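Local coordinates for sucrose 6(F)-phosphate phosphorylase (Thermoanaerobacterium thermosaccharolyticum DSM 571, PDB 6S9V), which belongs to the alpha-amylase family of carbohydrate-active enzymes and is built round the (beta/alpha)8-barrel catalytic domain of that family, at residues Q110-K115 / E165-T170; E195-F200 / I247-E252; I207-A212 / C308-P313. All coordinates share one frame; numbering follows the deposited sequence.

In the fold
Following the chain, contact 1 closes first: helix 107-115 and strand 164-168 meet within the long excursion between barrel strand 92-97 and helix 187-202, and the loop shuts before the other two open. Contact 2 then begins on helix 187-202, and contact 3 on the next strand, 207-210, before contact 2 closes at strand 248-251; contact 3 closes only at the loop after strand 302-304. The two therefore cross, and they touch where the neighbouring strands 207-210 and 248-251 pair through Leu250 N and Val208 O. Contact 1 joins helix 107-115 to the hairpin in that excursion, contact 2 joins a covering helix to the barrel wall, and contact 3 spans the barrel mouth.

Contact 1 of 3, residues Q110-K115 / E165-T170; sequences QDFLKK and EKVWTT
Phe112 packs against Glu165 and Val167 in a small, mainly apolar helix-on-hairpin contact. It lies in the excursion between the third strand and third helix of the (beta/alpha)8 barrel, the place where alpha-amylase family members insert their domain B. Helix 107-115 lies against the antiparallel pair formed by strands 153-157 and 164-168. Phenylalanine suits the helix face turned to the hairpin because its long flat side chain can span the gap: with CG anti to the backbone N (chi1 170°), the ring points out to the strand. Val167, beta-branched as suits a strand, lies beside it, CG1 against the ring, and also touches Phe156 and Ile180. Glu165, two residues earlier on the same strand side, crosses the phenyl group at about a right angle. Its CG lies near the ring and OE1 a little nearer still, while OE2 forms a salt bridge with Arg117 that probably helps to keep the carboxylate beside the ring. Backbone bonding between Leu113 and Glu159 ties the helix to the hairpin turn. At the ring's far end, Phe112 CZ lies 4.0 Å from Glu165 OE1, and Phe112 CE2 lies 4.0 Å from Val167 CG1.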
# COMPACT_ATOMS: atom_id res chain seq x y z
N GLN A 110 4.28 2.24 27.91
CA GLN A 110 3.68 2.63 29.19
C GLN A 110 4.62 2.30 30.35
O GLN A 110 4.68 3.04 31.34
CB GLN A 110 2.31 1.99 29.37
CG GLN A 110 1.28 2.62 28.44
CD GLN A 110 -0.15 2.22 28.74
OE1 GLN A 110 -1.02 3.09 28.88
NE2 GLN A 110 -0.41 0.93 28.85
N ASP A 111 5.35 1.18 30.25
CA ASP A 111 6.34 0.87 31.28
C ASP A 111 7.43 1.93 31.30
O ASP A 111 7.84 2.39 32.38
CB ASP A 111 6.94 -0.51 31.02
CG ASP A 111 7.75 -1.03 32.19
OD1 ASP A 111 7.14 -1.53 33.16
OD2 ASP A 111 8.99 -0.95 32.14
N PHE A 112 7.87 2.37 30.12
CA PHE A 112 8.87 3.42 30.03
C PHE A 112 8.37 4.73 30.63
O PHE A 112 9.11 5.41 31.35
CB PHE A 112 9.26 3.64 28.57
CG PHE A 112 10.10 4.86 28.35
CD1 PHE A 112 11.41 4.90 28.80
CD2 PHE A 112 9.58 5.97 27.72
CE1 PHE A 112 12.18 6.02 28.62
CE2 PHE A 112 10.35 7.10 27.53
CZ PHE A 112 11.65 7.13 27.98
N LEU A 113 7.12 5.10 30.35
CA LEU A 113 6.61 6.34 30.92
C LEU A 113 6.49 6.25 32.43
O LEU A 113 6.56 7.28 33.11
CB LEU A 113 5.25 6.69 30.31
CG LEU A 113 5.25 7.20 28.87
CD1 LEU A 113 3.85 7.66 28.52
CD2 LEU A 113 6.26 8.32 28.65
N LYS A 114 6.30 5.05 32.96
CA LYS A 114 6.23 4.87 34.40
C LYS A 114 7.61 4.97 35.03
O LYS A 114 7.80 5.70 36.02
CB LYS A 114 5.58 3.52 34.73
CG LYS A 114 5.50 3.18 36.21
CD LYS A 114 5.02 1.74 36.38
CE LYS A 114 5.11 1.24 37.81
NZ LYS A 114 3.86 1.53 38.57
N LYS A 115 8.59 4.26 34.48
CA LYS A 115 9.89 4.09 35.12
C LYS A 115 11.02 4.86 34.46
O LYS A 115 12.13 4.88 35.01
CB LYS A 115 10.26 2.61 35.20
CG LYS A 115 9.29 1.76 35.99
CD LYS A 115 9.67 0.29 35.95
CE LYS A 115 8.65 -0.58 36.66
NZ LYS A 115 8.93 -2.04 36.50
N GLU A 165 10.36 14.16 29.15
CA GLU A 165 11.23 13.42 28.24
C GLU A 165 10.67 13.49 26.84
O GLU A 165 9.47 13.26 26.63
CB GLU A 165 11.39 11.95 28.65
CG GLU A 165 12.43 11.21 27.83
CD GLU A 165 13.65 10.82 28.63
OE1 GLU A 165 13.49 10.20 29.70
OE2 GLU A 165 14.78 11.14 28.19
N LYS A 166 11.53 13.78 25.88
CA LYS A 166 11.18 13.79 24.47
C LYS A 166 11.62 12.49 23.82
O LYS A 166 12.71 11.99 24.10
CB LYS A 166 11.83 14.98 23.76
CG LYS A 166 11.29 16.32 24.19
CD LYS A 166 11.95 17.45 23.42
CE LYS A 166 11.20 18.76 23.61
NZ LYS A 166 11.55 19.40 24.90
N VAL A 167 10.74 11.93 22.99
CA VAL A 167 11.06 10.76 22.19
C VAL A 167 10.63 11.04 20.75
O VAL A 167 9.70 11.81 20.50
CB VAL A 167 10.40 9.46 22.70
CG1 VAL A 167 10.86 9.16 24.12
CG2 VAL A 167 8.89 9.56 22.62
N TRP A 168 11.30 10.39 19.82
CA TRP A 168 11.03 10.61 18.41
C TRP A 168 9.65 10.06 18.04
O TRP A 168 9.29 8.93 18.39
CB TRP A 168 12.12 9.95 17.56
CG TRP A 168 12.39 10.65 16.28
CD1 TRP A 168 11.95 10.30 15.03
CD2 TRP A 168 13.14 11.86 16.11
NE1 TRP A 168 12.40 11.21 14.10
CE2 TRP A 168 13.13 12.18 14.74
CE3 TRP A 168 13.82 12.71 17.00
CZ2 TRP A 168 13.78 13.30 14.23
CZ3 TRP A 168 14.46 13.82 16.49
CH2 TRP A 168 14.44 14.11 15.12
N THR A 169 8.88 10.88 17.31
CA THR A 169 7.56 10.48 16.81
C THR A 169 7.44 11.09 15.42
O THR A 169 7.12 12.27 15.28
CB THR A 169 6.43 10.94 17.73
OG1 THR A 169 6.43 12.37 17.85
CG2 THR A 169 6.60 10.32 19.12
N THR A 170 7.74 10.28 14.39
CA THR A 170 7.69 10.77 13.01
C THR A 170 6.28 11.16 12.61
O THR A 170 6.08 12.15 11.91
CB THR A 170 8.22 9.69 12.06
OG1 THR A 170 9.61 9.47 12.30
CG2 THR A 170 8.01 10.09 10.61

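Contact 2 of 3, residues E195-F200 / I247-E252; sequences EVFKTF and IELLLE
Ile247 and Phe197 bury the most surface here, with Leu249 third, in helix-on-strand packing in the wall of the (beta/alpha)8 barrel; the side chains that meet are apolar, and one methyl also rests against a helix carbonyl. Ile247 extends its longer branch toward the helix, chi2 being 174°, so that the terminal methyl reaches the backbone: Ile247 CD1 lies 3.7 Å from Phe197 O. The same methyl is 4.1 Å from Phe197 CD1 and, on the next turn, 4.1 Å from Phe200 CB. One methyl thus settles between two aromatic residues three positions apart. Phe197 has its CG anti to the carbonyl carbon (chi1 -75°), which sends the ring off the helix toward the strand. Its outer end meets Leu249, whose side chain runs at about a right angle to it, with Leu249 CD2 3.9 Å from Phe197 CZ. A flat ring can thus serve both strand residues, one near its root and one near its tip. On the other side of the helix, Thr199 OG1 bonds back to Glu195 O, which also accepts from Thr199 N on the opposite face of its plane. Helix 187-202 covers strands 92-97 and 207-210, with Phe197 and Phe200 both touching Val208; from there it reaches over to strand 248-251, while Ala238 and Ala242 of helix 230-244 pack on Leu249.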
# COMPACT_ATOMS: atom_id res chain seq x y z
N GLU A 195 9.52 -11.65 16.99
CA GLU A 195 8.37 -12.29 17.62
C GLU A 195 7.10 -12.06 16.79
O GLU A 195 6.23 -12.93 16.76
CB GLU A 195 8.18 -11.75 19.04
CG GLU A 195 6.97 -12.34 19.76
CD GLU A 195 7.02 -13.85 19.86
OE1 GLU A 195 8.13 -14.41 19.92
OE2 GLU A 195 5.94 -14.48 19.85
N VAL A 196 7.00 -10.92 16.11
CA VAL A 196 5.83 -10.69 15.26
C VAL A 196 5.87 -11.60 14.05
O VAL A 196 4.86 -12.21 13.68
CB VAL A 196 5.74 -9.21 14.85
CG1 VAL A 196 4.51 -8.98 13.97
CG2 VAL A 196 5.69 -8.32 16.09
N PHE A 197 7.04 -11.74 13.40
CA PHE A 197 7.18 -12.70 12.31
C PHE A 197 6.75 -14.10 12.74
O PHE A 197 6.05 -14.81 12.00
CB PHE A 197 8.63 -12.73 11.80
CG PHE A 197 9.03 -11.54 10.95
CD1 PHE A 197 8.14 -10.95 10.08
CD2 PHE A 197 10.32 -11.04 11.02
CE1 PHE A 197 8.52 -9.86 9.30
CE2 PHE A 197 10.71 -9.96 10.25
CZ PHE A 197 9.82 -9.37 9.38
N LYS A 198 7.18 -14.52 13.93
CA LYS A 198 6.81 -15.84 14.43
C LYS A 198 5.30 -15.95 14.62
O LYS A 198 4.70 -16.97 14.26
CB LYS A 198 7.54 -16.09 15.75
CG LYS A 198 7.30 -17.45 16.36
CD LYS A 198 8.33 -17.73 17.44
CE LYS A 198 8.21 -19.16 17.96
NZ LYS A 198 7.07 -19.27 18.92
N THR A 199 4.69 -14.93 15.21
CA THR A 199 3.24 -14.92 15.39
C THR A 199 2.52 -14.97 14.05
O THR A 199 1.62 -15.80 13.84
CB THR A 199 2.83 -13.68 16.18
OG1 THR A 199 3.45 -13.73 17.48
CG2 THR A 199 1.32 -13.59 16.33
N PHE A 200 2.91 -14.10 13.12
CA PHE A 200 2.31 -14.09 11.79
C PHE A 200 2.42 -15.46 11.13
O PHE A 200 1.44 -16.00 10.61
CB PHE A 200 2.99 -13.04 10.89
CG PHE A 200 2.60 -11.59 11.19
CD1 PHE A 200 1.83 -11.27 12.29
CD2 PHE A 200 3.00 -10.57 10.34
CE1 PHE A 200 1.48 -9.96 12.54
CE2 PHE A 200 2.63 -9.24 10.59
CZ PHE A 200 1.88 -8.95 11.68
N ILE A 247 8.19 -16.07 5.15
CA ILE A 247 7.51 -14.81 4.83
C ILE A 247 8.33 -14.03 3.81
O ILE A 247 9.55 -13.89 3.95
CB ILE A 247 7.28 -13.98 6.11
CG1 ILE A 247 6.33 -14.73 7.05
CG2 ILE A 247 6.70 -12.62 5.75
CD1 ILE A 247 6.14 -14.06 8.40
N GLU A 248 7.65 -13.51 2.79
CA GLU A 248 8.24 -12.56 1.85
C GLU A 248 7.87 -11.14 2.30
O GLU A 248 6.77 -10.92 2.80
CB GLU A 248 7.74 -12.79 0.43
CG GLU A 248 8.09 -14.15 -0.18
CD GLU A 248 9.42 -14.16 -0.93
OE1 GLU A 248 10.10 -13.11 -0.97
OE2 GLU A 248 9.77 -15.22 -1.48
N LEU A 249 8.80 -10.20 2.12
CA LEU A 249 8.58 -8.81 2.52
C LEU A 249 8.18 -7.97 1.32
O LEU A 249 8.74 -8.10 0.23
CB LEU A 249 9.84 -8.21 3.16
CG LEU A 249 10.35 -8.88 4.44
CD1 LEU A 249 11.56 -8.13 4.99
CD2 LEU A 249 9.27 -8.98 5.49
N LEU A 250 7.19 -7.09 1.53
CA LEU A 250 6.75 -6.11 0.55
C LEU A 250 7.02 -4.73 1.15
O LEU A 250 6.42 -4.38 2.17
CB LEU A 250 5.27 -6.30 0.22
CG LEU A 250 4.56 -5.28 -0.67
CD1 LEU A 250 5.29 -5.02 -1.96
CD2 LEU A 250 3.14 -5.78 -0.93
N LEU A 251 7.95 -3.99 0.56
CA LEU A 251 8.36 -2.70 1.09
C LEU A 251 7.47 -1.59 0.55
O LEU A 251 7.24 -1.52 -0.66
CB LEU A 251 9.82 -2.40 0.77
CG LEU A 251 10.87 -3.30 1.42
CD1 LEU A 251 10.66 -4.77 1.18
CD2 LEU A 251 12.26 -2.85 0.93
N GLU A 252 6.99 -0.73 1.44
CA GLU A 252 6.23 0.45 1.06
C GLU A 252 7.13 1.67 1.16
O GLU A 252 7.46 2.11 2.26
CB GLU A 252 5.01 0.64 1.95
CG GLU A 252 4.25 1.94 1.68
CD GLU A 252 4.39 2.97 2.79
OE1 GLU A 252 4.33 2.60 3.98
OE2 GLU A 252 4.58 4.17 2.48

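Contact 3 of 3, residues I207-A212 / C308-P313; sequences IVRLDA and CHDGIP. With BTB (2-[bis-(2-hydroxy-ethyl)-amino]-2-hydroxymethyl-propane-1,3-diol), chain C; SO4 (sulfate ion), chain E.
Arg209 and His309 meet across the mouth of the (beta/alpha)8 barrel, where the end of strand 207-210 faces the loop that follows strand 302-304. The sequence Arg-Leu-Asp on the first segment and the His-Asp pair on the second are hallmarks of the alpha-amylase family active site. In the tight part, the edge of the imidazole comes over one face of the guanidinium, the two planes being 74° apart, and His309 CE1 lies 3.5 Å from Arg209 NH2. Arginine suits this place because its chain, extended from CG to NE, carries a flat cation from the strand to the pocket. Asp211 steadies it: Arg209 NH1 donates to Asp211 OD1 at 3.2 Å, nearly in the guanidinium plane and on the anti side of the carboxylate. The same NH1 forms a salt bridge with Asp96, so two acids fix the rotation of the group.

The remaining direct contact is loose, and water, BTB and sulfate fill in between the segments. Arg209 NH2 and Asp310 OD2 are 4.4 Å apart, too far for a salt bridge, and a water takes a hydrogen bond from Arg209 NH2 while giving one to Asp310 OD2. A BTB molecule spans the two segments: BTB O3 donates to Asp211 OD2 at 2.6 Å, and BTB O8 to Asp310 OD1 at 2.9 Å. Sulfate, also held by His53, sits at the ND1 side of the imidazole, near its plane, and its O2 lies over the same guanidinium face as His309. Histidine suits this position because its two ring nitrogens can serve two partners at once. His309 NE2 bonds to BTB O8, while His309 ND1 donates to sulfate O4 at 2.6 Å with an N-H...O angle of 168°.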
# COMPACT_ATOMS: atom_id res chain seq x y z
N ILE A 207 2.96 -13.02 3.41
CA ILE A 207 3.55 -11.78 2.92
C ILE A 207 3.37 -10.70 3.98
O ILE A 207 2.29 -10.58 4.56
CB ILE A 207 2.93 -11.35 1.58
CG1 ILE A 207 2.92 -12.53 0.60
CG2 ILE A 207 3.69 -10.17 1.01
CD1 ILE A 207 2.17 -12.23 -0.69
N VAL A 208 4.42 -9.92 4.21
CA VAL A 208 4.37 -8.88 5.23
C VAL A 208 4.77 -7.56 4.59
O VAL A 208 5.86 -7.45 4.02
CB VAL A 208 5.26 -9.19 6.44
CG1 VAL A 208 5.41 -7.97 7.34
CG2 VAL A 208 4.67 -10.35 7.24
N ARG A 209 3.89 -6.57 4.71
CA ARG A 209 4.15 -5.23 4.23
C ARG A 209 4.89 -4.45 5.31
O ARG A 209 4.43 -4.38 6.46
CB ARG A 209 2.82 -4.54 3.90
CG ARG A 209 2.88 -3.06 3.50
CD ARG A 209 1.45 -2.56 3.28
NE ARG A 209 1.35 -1.19 2.77
CZ ARG A 209 1.45 -0.10 3.52
NH1 ARG A 209 1.68 -0.20 4.83
NH2 ARG A 209 1.32 1.10 2.96
N LEU A 210 6.04 -3.88 4.96
CA LEU A 210 6.82 -3.06 5.88
C LEU A 210 6.34 -1.62 5.77
O LEU A 210 6.77 -0.87 4.89
CB LEU A 210 8.30 -3.18 5.58
CG LEU A 210 8.91 -4.58 5.73
CD1 LEU A 210 10.42 -4.48 5.70
CD2 LEU A 210 8.46 -5.28 7.00
N ASP A 211 5.48 -1.22 6.70
CA ASP A 211 4.91 0.12 6.69
C ASP A 211 5.98 1.16 7.01
O ASP A 211 6.75 1.00 7.96
CB ASP A 211 3.77 0.20 7.70
CG ASP A 211 3.22 1.60 7.84
OD1 ASP A 211 2.63 2.11 6.87
OD2 ASP A 211 3.37 2.20 8.93
N ALA A 212 6.02 2.23 6.22
CA ALA A 212 6.86 3.39 6.51
C ALA A 212 8.32 2.99 6.71
O ALA A 212 9.05 3.61 7.48
CB ALA A 212 6.34 4.15 7.74
N CYS A 308 -5.63 2.31 -3.32
CA CYS A 308 -5.27 1.61 -2.09
C CYS A 308 -5.87 2.41 -0.93
O CYS A 308 -6.72 3.28 -1.14
CB CYS A 308 -3.75 1.44 -1.99
SG CYS A 308 -2.82 2.97 -1.77
N HIS A 309 -5.42 2.14 0.29
CA HIS A 309 -6.01 2.82 1.44
C HIS A 309 -5.50 4.25 1.60
O HIS A 309 -6.14 5.05 2.30
CB HIS A 309 -5.73 2.05 2.73
CG HIS A 309 -4.31 2.11 3.18
ND1 HIS A 309 -3.30 1.42 2.55
CD2 HIS A 309 -3.73 2.76 4.21
CE1 HIS A 309 -2.16 1.66 3.17
NE2 HIS A 309 -2.39 2.47 4.18
N ASP A 310 -4.39 4.59 0.96
CA ASP A 310 -3.88 5.95 0.92
C ASP A 310 -4.36 6.62 -0.37
O ASP A 310 -5.27 6.11 -1.05
CB ASP A 310 -2.35 5.94 1.04
CG ASP A 310 -1.89 5.51 2.42
OD1 ASP A 310 -2.62 5.73 3.40
OD2 ASP A 310 -0.78 4.93 2.53
N GLY A 311 -3.79 7.78 -0.71
CA GLY A 311 -4.15 8.48 -1.92
C GLY A 311 -3.29 8.10 -3.12
O GLY A 311 -2.32 7.35 -3.02
N ILE A 312 -3.66 8.65 -4.27
CA ILE A 312 -2.95 8.41 -5.53
C ILE A 312 -1.63 9.18 -5.50
O ILE A 312 -1.64 10.41 -5.38
CB ILE A 312 -3.81 8.83 -6.73
CG1 ILE A 312 -5.13 8.04 -6.74
CG2 ILE A 312 -3.04 8.62 -8.02
CD1 ILE A 312 -6.23 8.69 -7.57
N PRO A 313 -0.47 8.51 -5.59
CA PRO A 313 0.80 9.23 -5.42
C PRO A 313 1.09 10.23 -6.53
O PRO A 313 0.85 9.96 -7.71
CB PRO A 313 1.85 8.11 -5.40
CG PRO A 313 1.10 6.89 -4.98
CD PRO A 313 -0.28 7.05 -5.60
C1 BTB C . 1.78 6.86 9.29
O1 BTB C . 0.57 7.42 9.74
C2 BTB C . 1.49 5.82 8.19
C3 BTB C . 0.91 4.56 8.85
O3 BTB C . 1.83 4.07 9.81
C4 BTB C . 2.82 5.43 7.54
O4 BTB C . 2.51 4.59 6.46
N BTB C . 0.57 6.34 7.14
C5 BTB C . 0.99 7.67 6.67
C6 BTB C . 0.55 7.83 5.21
O6 BTB C . 1.23 6.88 4.42
C7 BTB C . -0.84 6.38 7.50
C8 BTB C . -1.58 5.18 6.86
O8 BTB C . -0.97 4.85 5.63
S SO4 E . -2.15 -0.93 0.54
O1 SO4 E . -1.34 -0.22 -0.45
O2 SO4 E . -1.47 -0.88 1.83
O3 SO4 E . -2.31 -2.32 0.12
O4 SO4 E . -3.46 -0.33 0.65
O HOH W 1 0.58 3.51 4.31